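Major pilin protein fimA (Silicibacter pomeroyi, PDB 2IMH) is of unknown function but belongs to the DUF1028 family, whose fold probably resembles that of the N-terminal nucleophile hydrolases, so an enzymatic role is possible. Local coordinates at residues G29-R34 / A47-F52; D69-V74 / R84-M89; G115-N120 / G129-A134. All coordinates share one frame; numbering follows the deposited sequence.

Overall arrangement
The three contacts illustrate how chemistry follows place in a layered alpha/beta fold. Contact 1 lies at the surface, where a tryptophan, a proline, an arginine and a threonine meet and the one charged group is held by a backbone carbonyl. Contacts 2 and 3 are buried, the first wholly apolar, the second with one threonine hydroxyl at its margin: each sets a helix against a sheet, helix 67-76 on the four-stranded one and helix 126-137 on the six-stranded one. Contacts 1 and 2 share the four-stranded sheet and touch where Arg84 NH1 meets Ala48 O. Between contacts 2 and 3 the two sheets come face to face, and there Gln85 reaches Asn120 and Gly119 with its amide.

Contact 1 (G29-R34 / A47-F52); sequences GGWVLR and AAPSTF
Trp31 and Arg34 both meet the turn that leads into helix 51-62, one with an indole ring and the other with a flat cation. The six-membered part of the indole does the touching: its CE3 lies 4.0 Å from Pro49 CG, and its CZ3 lies 4.1 Å from Thr51 CG2. Both aliphatic groups approach the ring at a slant. The ring gets there because Trp31 CG is anti to the carbonyl carbon (chi1 -76°), which swings its outer end closer to the turn than its CB is.

Arg34 meets the same threonine from another quarter. One face of its guanidinium is covered by Thr51 O, 4.0 Å above the plane and over its centre, while its NH2 packs 3.6 Å from Thr51 CG2. The methyl group therefore bridges the indole and the cation. What fixes the cation's rotation is Trp31 O, which takes Arg34 NH1 at 2.9 Å and Arg34 NH2 at 3.1 Å. Both nitrogens of Arg34 come to this oxygen from the same face of the carbonyl, above its plane and not on a lone pair, in bent bonds of 143° and 137°. With a leucine here, which has no N-H to offer, Trp31 O would probably be left without these two donors and Thr51 would lose the flat group its carbonyl and methyl lie against.

Ser50 stands at the N-cap of helix 51-62, its OG accepting from Trp53 N, and Arg34 also leans on Glu55 and Leu58 of that helix. Backbone hydrogen bonds join Val32 to Ser44 and Arg34 to Ser42. At the surface, the contact thus joins helix 28-32 and the edge strand 33-36, which pairs with 40-45, to the turn and start of helix 51-62.

Contact 2 (D69-V74 / R84-M89); sequences DAVNHV and RQLAAM
Helix 67-76 packs across one face of the four-stranded antiparallel sheet, with Val71 and Val74 set against Leu86 and Ala88 of strand 85-90. The axes of helix 69-74 and strand 85-89 approach to 8.7 Å and run at 149° to each other, closer to antiparallel than to crossed. Val71 straddles two positions of the strand with its two methyls. Its CG2 rests 3.8 Å from Ala88 CB, where the small side chain probably lets the helix come near; its CG1, anti to the backbone N (chi1 172°), points to the leucine and stops 4.2 Å from Leu86 CD2. The side chains of Val71 and Leu86 lie alongside each other, pointing opposite ways.

This is helix-on-sheet packing, one outer layer of the four-layer alpha-beta-beta-alpha sandwich formed by the two sheets and the helices on their outer faces. Alternation along the strand sorts the residues: Leu86 and Ala88 face the helix, while Ala87 turns to the other side and meets Ile116 and Ser118 of the second sheet. A turn further on in the helix, Val74 CG1 lies 4.0 Å from Leu86 CD2, the same methyl that meets Val71, with its side chain nearly perpendicular to the leucine. Val74 is flanked by Trp53 and His60 of helix 51-62, and Val71 also touches Phe98 of the neighbouring strand 95-99.

Contact 3 (G115-N120 / G129-A134); sequences GIASGN and GAMTEA
Ala117 sends its methyl from strand 115-120 toward helix 126-137, where two consecutive residues, Met131 and Thr132, receive it. The close-packed part is the selenomethionine side, buried and with more of its surface against the strand. With CG anti to the backbone N (chi1 -172°) and an extended chi2, Met131 places its SE 3.9 Å from Ala117 CB; the bend at chi3 only swings the terminal CE. The same side chain presses on Phe5 and Ile7 of strand 4-11 and on Ala149, Leu150 and Ala153 of helix 142-155, so it lies between sheet and helices.

Thr132 is on the more open side, partly exposed although it leans on Val110 and Phe112 of the edge strand 108-112. Its OG1 merely touches the methyl, 3.8 Å from Ala117 CB; the hydrogen-bond partner of this hydroxyl is Leu128 O, one turn back in its own helix. Beyond it Glu133 is exposed.

The small Ala117 is consistent with the near approach of the backbones, 6.6 Å between Ala117 CA and Thr132 CA. The arrangement forms an outer helix-on-sheet layer of an alpha-beta-beta-alpha sandwich, an architecture like that of the N-terminal nucleophile hydrolases.

Contact 1 (G29-R34 / A47-F52)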
# COMPACT_ATOMS: atom_id res chain seq x y z
N GLY A 29 -0.55 8.68 0.16
CA GLY A 29 -1.50 7.77 -0.53
C GLY A 29 -1.67 8.11 -2.01
O GLY A 29 -1.76 7.22 -2.85
N GLY A 30 -1.71 9.40 -2.31
CA GLY A 30 -1.87 9.89 -3.67
C GLY A 30 -0.65 9.63 -4.53
O GLY A 30 -0.78 9.28 -5.71
N TRP A 31 0.53 9.76 -3.94
CA TRP A 31 1.77 9.61 -4.70
C TRP A 31 2.09 8.15 -4.95
O TRP A 31 2.45 7.76 -6.07
CB TRP A 31 2.94 10.27 -3.98
CG TRP A 31 2.94 11.78 -4.10
CD1 TRP A 31 2.68 12.69 -3.11
CD2 TRP A 31 3.22 12.54 -5.28
NE1 TRP A 31 2.77 13.99 -3.61
CE2 TRP A 31 3.10 13.92 -4.94
CE3 TRP A 31 3.58 12.20 -6.59
CZ2 TRP A 31 3.31 14.95 -5.87
CZ3 TRP A 31 3.78 13.23 -7.53
CH2 TRP A 31 3.64 14.59 -7.16
N VAL A 32 1.96 7.34 -3.90
CA VAL A 32 2.70 6.08 -3.83
C VAL A 32 1.89 4.83 -4.15
O VAL A 32 2.37 3.96 -4.89
CB VAL A 32 3.35 5.90 -2.45
CG1 VAL A 32 3.98 4.53 -2.34
CG2 VAL A 32 4.41 6.98 -2.23
N LEU A 33 0.67 4.75 -3.62
CA LEU A 33 0.00 3.45 -3.58
C LEU A 33 -1.02 3.30 -4.68
O LEU A 33 -1.91 4.13 -4.80
CB LEU A 33 -0.67 3.22 -2.23
CG LEU A 33 0.22 3.04 -0.99
CD1 LEU A 33 -0.67 3.03 0.27
CD2 LEU A 33 1.09 1.75 -1.07
N ARG A 34 -0.88 2.22 -5.47
CA ARG A 34 -1.85 1.85 -6.51
C ARG A 34 -2.07 0.34 -6.52
O ARG A 34 -1.21 -0.42 -6.08
CB ARG A 34 -1.38 2.31 -7.89
CG ARG A 34 -1.37 3.80 -8.07
CD ARG A 34 -0.55 4.22 -9.27
NE ARG A 34 -0.38 5.66 -9.21
CZ ARG A 34 0.54 6.29 -8.49
NH1 ARG A 34 1.47 5.59 -7.80
NH2 ARG A 34 0.57 7.62 -8.49
N ALA A 47 12.99 10.02 -4.68
CA ALA A 47 13.31 11.44 -4.63
C ALA A 47 12.46 12.27 -5.57
O ALA A 47 12.01 13.37 -5.21
CB ALA A 47 14.81 11.66 -4.91
N ALA A 48 12.25 11.71 -6.77
CA ALA A 48 11.43 12.33 -7.80
C ALA A 48 10.49 11.23 -8.31
O ALA A 48 10.74 10.60 -9.34
CB ALA A 48 12.31 12.85 -8.93
N PRO A 49 9.40 11.00 -7.57
CA PRO A 49 8.52 9.86 -7.86
C PRO A 49 7.79 10.02 -9.20
O PRO A 49 7.40 11.12 -9.58
CB PRO A 49 7.52 9.89 -6.70
CG PRO A 49 7.49 11.33 -6.26
CD PRO A 49 8.93 11.78 -6.41
N SER A 50 7.61 8.90 -9.90
CA SER A 50 6.89 8.88 -11.16
C SER A 50 5.53 8.24 -10.98
O SER A 50 5.44 7.03 -10.73
CB SER A 50 7.66 8.05 -12.20
OG SER A 50 6.90 7.84 -13.38
N THR A 51 4.47 9.03 -11.12
CA THR A 51 3.12 8.45 -11.12
C THR A 51 2.99 7.43 -12.26
O THR A 51 2.34 6.39 -12.12
CB THR A 51 2.04 9.53 -11.28
OG1 THR A 51 2.29 10.29 -12.45
CG2 THR A 51 2.04 10.45 -10.06
N PHE A 52 3.65 7.70 -13.39
CA PHE A 52 3.63 6.77 -14.52
C PHE A 52 4.12 5.38 -14.16
O PHE A 52 3.49 4.38 -14.53
CB PHE A 52 4.42 7.37 -15.67
CG PHE A 52 3.96 8.76 -16.00
CD1 PHE A 52 2.78 8.96 -16.71
CD2 PHE A 52 4.65 9.87 -15.51
CE1 PHE A 52 2.32 10.25 -16.99
CE2 PHE A 52 4.19 11.17 -15.78
CZ PHE A 52 3.03 11.36 -16.52

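Contact 2 (D69-V74 / R84-M89)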
# COMPACT_ATOMS: atom_id res chain seq x y z
N ASP A 69 10.61 -8.55 -14.04
CA ASP A 69 10.59 -8.04 -15.41
C ASP A 69 9.72 -6.81 -15.62
O ASP A 69 10.10 -5.88 -16.33
CB ASP A 69 10.17 -9.16 -16.37
CG ASP A 69 11.17 -10.29 -16.39
OD1 ASP A 69 12.39 -10.03 -16.22
OD2 ASP A 69 10.74 -11.44 -16.56
N ALA A 70 8.55 -6.80 -14.99
CA ALA A 70 7.67 -5.63 -15.02
C ALA A 70 8.41 -4.38 -14.48
O ALA A 70 8.40 -3.32 -15.11
CB ALA A 70 6.42 -5.91 -14.19
N VAL A 71 9.05 -4.52 -13.33
CA VAL A 71 9.78 -3.40 -12.73
C VAL A 71 10.95 -3.00 -13.65
O VAL A 71 11.16 -1.82 -13.91
CB VAL A 71 10.25 -3.73 -11.30
CG1 VAL A 71 11.18 -2.65 -10.78
CG2 VAL A 71 9.03 -3.89 -10.37
N ASN A 72 11.68 -4.00 -14.14
CA ASN A 72 12.82 -3.69 -15.01
C ASN A 72 12.40 -3.01 -16.32
O ASN A 72 13.07 -2.06 -16.75
CB ASN A 72 13.70 -4.94 -15.24
CG ASN A 72 14.45 -5.37 -13.97
OD1 ASN A 72 14.48 -4.66 -12.97
ND2 ASN A 72 15.05 -6.56 -14.02
N HIS A 73 11.30 -3.45 -16.94
CA HIS A 73 10.76 -2.85 -18.17
C HIS A 73 10.42 -1.38 -17.99
O HIS A 73 10.69 -0.54 -18.84
CB HIS A 73 9.46 -3.55 -18.61
CG HIS A 73 9.62 -4.98 -19.01
ND1 HIS A 73 8.58 -5.89 -18.92
CD2 HIS A 73 10.68 -5.67 -19.50
CE1 HIS A 73 9.00 -7.07 -19.33
NE2 HIS A 73 10.26 -6.97 -19.69
N VAL A 74 9.77 -1.10 -16.87
CA VAL A 74 9.33 0.25 -16.59
C VAL A 74 10.52 1.17 -16.29
O VAL A 74 10.60 2.27 -16.84
CB VAL A 74 8.32 0.25 -15.43
CG1 VAL A 74 8.09 1.65 -14.91
CG2 VAL A 74 7.04 -0.38 -15.89
N ARG A 84 14.43 7.62 -8.50
CA ARG A 84 13.14 7.08 -8.03
C ARG A 84 13.24 5.61 -7.64
O ARG A 84 14.30 4.99 -7.78
CB ARG A 84 11.99 7.36 -9.01
CG ARG A 84 12.41 7.85 -10.41
CD ARG A 84 11.22 8.08 -11.33
NE ARG A 84 11.63 8.63 -12.62
CZ ARG A 84 11.97 9.90 -12.82
NH1 ARG A 84 11.92 10.78 -11.82
NH2 ARG A 84 12.34 10.30 -14.02
N GLN A 85 12.13 5.07 -7.14
CA GLN A 85 12.13 3.78 -6.49
C GLN A 85 10.76 3.15 -6.75
O GLN A 85 9.75 3.85 -6.71
CB GLN A 85 12.35 3.96 -4.98
CG GLN A 85 12.35 2.66 -4.19
CD GLN A 85 12.72 2.87 -2.73
OE1 GLN A 85 12.20 3.76 -2.06
NE2 GLN A 85 13.61 2.02 -2.23
N LEU A 86 10.73 1.86 -7.05
CA LEU A 86 9.50 1.19 -7.46
C LEU A 86 9.43 -0.22 -6.90
O LEU A 86 10.42 -0.96 -6.91
CB LEU A 86 9.43 1.12 -9.00
CG LEU A 86 8.16 0.48 -9.60
CD1 LEU A 86 6.93 1.33 -9.24
CD2 LEU A 86 8.28 0.31 -11.12
N ALA A 87 8.26 -0.59 -6.41
CA ALA A 87 8.05 -1.94 -5.92
C ALA A 87 6.73 -2.42 -6.48
O ALA A 87 5.79 -1.63 -6.66
CB ALA A 87 8.01 -1.97 -4.41
N ALA A 88 6.65 -3.69 -6.81
CA ALA A 88 5.43 -4.23 -7.40
C ALA A 88 5.25 -5.65 -6.95
O ALA A 88 6.22 -6.38 -6.80
CB ALA A 88 5.50 -4.19 -8.93
N MSE A 89 3.99 -6.05 -6.79
CA MSE A 89 3.70 -7.40 -6.32
C MSE A 89 2.54 -7.95 -7.13
O MSE A 89 1.59 -7.22 -7.40
CB MSE A 89 3.31 -7.36 -4.82
CG MSE A 89 2.99 -8.72 -4.25
SE MSE A 89 1.83 -8.58 -2.67
CE MSE A 89 0.18 -8.06 -3.57

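Contact 3 (G115-N120 / G129-A134)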
# COMPACT_ATOMS: atom_id res chain seq x y z
N GLY A 115 4.87 -10.51 0.19
CA GLY A 115 4.98 -9.07 -0.03
C GLY A 115 6.37 -8.49 -0.11
O GLY A 115 7.35 -9.21 -0.28
N ILE A 116 6.44 -7.16 0.02
CA ILE A 116 7.70 -6.43 -0.16
C ILE A 116 7.62 -5.10 0.57
O ILE A 116 6.61 -4.40 0.49
CB ILE A 116 8.06 -6.25 -1.68
CG1 ILE A 116 9.45 -5.63 -1.86
CG2 ILE A 116 7.00 -5.41 -2.42
CD1 ILE A 116 9.94 -5.72 -3.30
N ALA A 117 8.68 -4.78 1.29
CA ALA A 117 8.82 -3.50 1.97
C ALA A 117 9.91 -2.73 1.23
O ALA A 117 10.89 -3.32 0.81
CB ALA A 117 9.24 -3.74 3.40
N SER A 118 9.73 -1.41 1.06
CA SER A 118 10.78 -0.57 0.45
C SER A 118 10.77 0.82 1.03
O SER A 118 9.76 1.28 1.54
CB SER A 118 10.65 -0.52 -1.08
OG SER A 118 9.39 0.02 -1.48
N GLY A 119 11.90 1.51 0.97
CA GLY A 119 11.92 2.85 1.52
C GLY A 119 13.19 3.58 1.17
O GLY A 119 14.11 2.99 0.60
N ASN A 120 13.22 4.87 1.50
CA ASN A 120 14.41 5.68 1.29
C ASN A 120 14.45 6.81 2.31
O ASN A 120 13.47 7.07 3.01
CB ASN A 120 14.50 6.21 -0.16
CG ASN A 120 13.32 7.11 -0.53
OD1 ASN A 120 13.40 8.33 -0.37
ND2 ASN A 120 12.23 6.52 -1.03
N GLY A 129 13.64 -3.96 7.99
CA GLY A 129 13.64 -5.21 8.74
C GLY A 129 12.54 -5.23 9.80
O GLY A 129 11.80 -6.21 9.90
N ALA A 130 12.43 -4.14 10.57
CA ALA A 130 11.42 -4.06 11.64
C ALA A 130 10.02 -4.06 11.05
O ALA A 130 9.11 -4.72 11.57
CB ALA A 130 11.62 -2.82 12.51
N MSE A 131 9.85 -3.32 9.95
CA MSE A 131 8.58 -3.29 9.23
C MSE A 131 8.14 -4.70 8.82
O MSE A 131 7.00 -5.12 9.04
CB MSE A 131 8.75 -2.43 7.97
CG MSE A 131 7.46 -2.17 7.25
SE MSE A 131 7.79 -0.97 5.77
CE MSE A 131 6.09 -0.01 5.90
N THR A 132 9.07 -5.44 8.20
CA THR A 132 8.79 -6.80 7.70
C THR A 132 8.48 -7.75 8.86
O THR A 132 7.46 -8.46 8.86
CB THR A 132 10.01 -7.31 6.92
OG1 THR A 132 10.25 -6.47 5.78
CG2 THR A 132 9.79 -8.74 6.45
N GLU A 133 9.36 -7.77 9.85
CA GLU A 133 9.14 -8.61 11.04
C GLU A 133 7.76 -8.35 11.65
O GLU A 133 7.05 -9.30 11.99
CB GLU A 133 10.24 -8.34 12.08
CG GLU A 133 10.07 -9.11 13.39
CD GLU A 133 11.07 -8.71 14.48
OE1 GLU A 133 11.87 -7.76 14.28
OE2 GLU A 133 11.05 -9.34 15.56
N ALA A 134 7.39 -7.08 11.81
CA ALA A 134 6.08 -6.74 12.38
C ALA A 134 4.93 -7.28 11.55
O ALA A 134 3.99 -7.86 12.10
CB ALA A 134 5.95 -5.25 12.59